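Putative flagellar hook-associated protein (Vibrio parahaemolyticus, PDB 3PWX) is a member of the bacterial flagellin family and probably serves as a structural component of the flagellum at the hook-filament junction. Local coordinates at the interface of chains A and B. Coordinates in Å, arbitrary orientation; residue numbers count along the deposited sequence, not the author numbering. Chains: chain A/B, Putative flagellar hook-associated protein.

The interface of chains A and B. Residues chain A 134-137, 203, 207; chain B 131, 133-135, 207.
In both A:Val134 and B:Val134, CG1 stands anti to the backbone N (chi1 -179° and -176°), which, with the strands paired, leaves the two side chains side by side, pointing the same way, with their CG1 methyls 3.9 Å apart. The other branch of B:Val134, CG2, meets the selenomethionine A:Met136, whose chain bends at chi2 and chi3 and brings its terminal methyl CE to 3.5 Å from that branch. From the helix 172-223, A:Met207 reaches toward B:Val134 tip to tip, while the amide of A:Asn203 crosses the end of B:Met207 obliquely, its oxygen OD1 3.4 Å from the methyl CE. Helix residues of both chains thus close over one face of a small sheet shared between the two chains.

The backbone supplies the directional part of this example of strand pairing between two copies. The two 134-137 strands run antiparallel, and the paired residues A:Thr135 and B:Thr135 exchange hydrogen bonds: A:Thr135 N gives to B:Thr135 O at 3.0 Å, and B:Thr135 N returns the bond to A:Thr135 O at the same 3.0 Å. Their hydroxyls, OG1 to OG1, make at most a weak hydrogen bond. Farther along, A:Asp137 N donates to B:Gly133 O at 2.7 Å, and the aspartate carboxylate lies against the glycine backbone. The two-fold symmetry of the interface repeats each contact with the chains exchanged. Backbone hydrogen bonds set the strand register and, with the apolar packing, join the two copies in the deposited assembly, although the structure alone does not show whether this dimer forms in the flagellum.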
loop_
_atom_site.group_PDB
_atom_site.type_symbol
_atom_site.label_atom_id
_atom_site.label_comp_id
_atom_site.label_asym_id
_atom_site.label_seq_id
_atom_site.Cartn_x
_atom_site.Cartn_y
_atom_site.Cartn_z
ATOM N N VAL A 134 2.437 2.432 -5.907
ATOM C CA VAL A 134 2.033 2.684 -4.565
ATOM C C VAL A 134 0.673 2.040 -4.289
ATOM O O VAL A 134 -0.308 2.366 -4.960
ATOM C CB VAL A 134 1.919 4.226 -4.291
ATOM C CG1 VAL A 134 1.501 4.498 -2.797
ATOM C CG2 VAL A 134 3.215 4.975 -4.736
ATOM N N THR A 135 0.585 1.178 -3.276
ATOM C CA THR A 135 -0.701 0.603 -2.942
ATOM C C THR A 135 -1.157 1.009 -1.566
ATOM O O THR A 135 -0.356 1.254 -0.652
ATOM C CB THR A 135 -0.684 -0.921 -2.976
ATOM O OG1 THR A 135 0.073 -1.366 -1.851
ATOM C CG2 THR A 135 -0.080 -1.442 -4.275
HETATM N N MSE A 136 -2.460 1.099 -1.412
HETATM C CA MSE A 136 -3.003 1.455 -0.085
HETATM C C MSE A 136 -3.910 0.302 0.343
HETATM O O MSE A 136 -4.654 -0.237 -0.510
HETATM C CB MSE A 136 -3.779 2.744 -0.170
HETATM C CG MSE A 136 -4.822 2.892 0.903
HETATM SE SE MSE A 136 -3.952 3.616 2.543
HETATM C CE MSE A 136 -3.010 5.042 1.474
ATOM N N ASP A 137 -3.815 -0.137 1.602
ATOM C CA ASP A 137 -4.672 -1.235 2.086
ATOM C C ASP A 137 -6.079 -0.719 2.217
ATOM O O ASP A 137 -6.288 0.379 2.677
ATOM C CB ASP A 137 -4.157 -1.810 3.414
ATOM C CG ASP A 137 -2.722 -2.413 3.292
ATOM O OD1 ASP A 137 -2.240 -2.772 2.154
ATOM O OD2 ASP A 137 -2.070 -2.547 4.362
ATOM N N ASN A 203 -3.829 10.023 3.992
ATOM C CA ASN A 203 -2.751 9.695 3.142
ATOM C C ASN A 203 -3.231 9.677 1.674
ATOM O O ASN A 203 -2.535 10.224 0.763
ATOM C CB ASN A 203 -2.102 8.419 3.653
ATOM C CG ASN A 203 -1.038 8.707 4.710
ATOM O OD1 ASN A 203 -0.337 9.747 4.647
ATOM N ND2 ASN A 203 -0.858 7.796 5.633
HETATM N N MSE A 207 -1.885 11.875 -1.673
HETATM C CA MSE A 207 -1.677 11.385 -3.044
HETATM C C MSE A 207 -2.509 12.082 -4.072
HETATM O O MSE A 207 -2.041 12.384 -5.164
HETATM C CB MSE A 207 -2.078 9.942 -3.159
HETATM C CG MSE A 207 -1.327 9.051 -2.249
HETATM SE SE MSE A 207 0.540 8.726 -2.749
HETATM C CE MSE A 207 0.447 7.266 -1.452
ATOM N N ALA B 131 4.163 3.762 5.171
ATOM C CA ALA B 131 3.217 4.286 6.098
ATOM C C ALA B 131 2.240 3.189 6.382
ATOM O O ALA B 131 2.228 2.195 5.692
ATOM C CB ALA B 131 2.531 5.508 5.534
ATOM N N GLY B 133 -0.377 0.849 6.087
ATOM C CA GLY B 133 -1.279 0.430 5.037
ATOM C C GLY B 133 -0.807 0.828 3.662
ATOM O O GLY B 133 -1.436 0.450 2.690
ATOM N N VAL B 134 0.347 1.498 3.562
ATOM C CA VAL B 134 0.846 2.050 2.299
ATOM C C VAL B 134 2.147 1.395 1.928
ATOM O O VAL B 134 3.104 1.505 2.697
ATOM C CB VAL B 134 1.201 3.552 2.422
ATOM C CG1 VAL B 134 1.644 4.132 1.043
ATOM C CG2 VAL B 134 0.109 4.335 2.963
ATOM N N THR B 135 2.231 0.770 0.748
ATOM C CA THR B 135 3.464 0.116 0.379
ATOM C C THR B 135 3.983 0.682 -0.939
ATOM O O THR B 135 3.207 1.083 -1.793
ATOM C CB THR B 135 3.380 -1.426 0.327
ATOM O OG1 THR B 135 3.339 -1.877 -1.025
ATOM C CG2 THR B 135 2.241 -2.023 1.098
HETATM N N MSE B 207 5.060 11.405 1.705
HETATM C CA MSE B 207 4.745 10.649 2.933
HETATM C C MSE B 207 5.727 11.036 4.015
HETATM O O MSE B 207 5.363 11.075 5.172
HETATM C CB MSE B 207 4.798 9.135 2.724
HETATM C CG MSE B 207 3.895 8.572 1.668
HETATM SE SE MSE B 207 2.134 8.485 2.386
HETATM C CE MSE B 207 1.488 10.216 1.769
#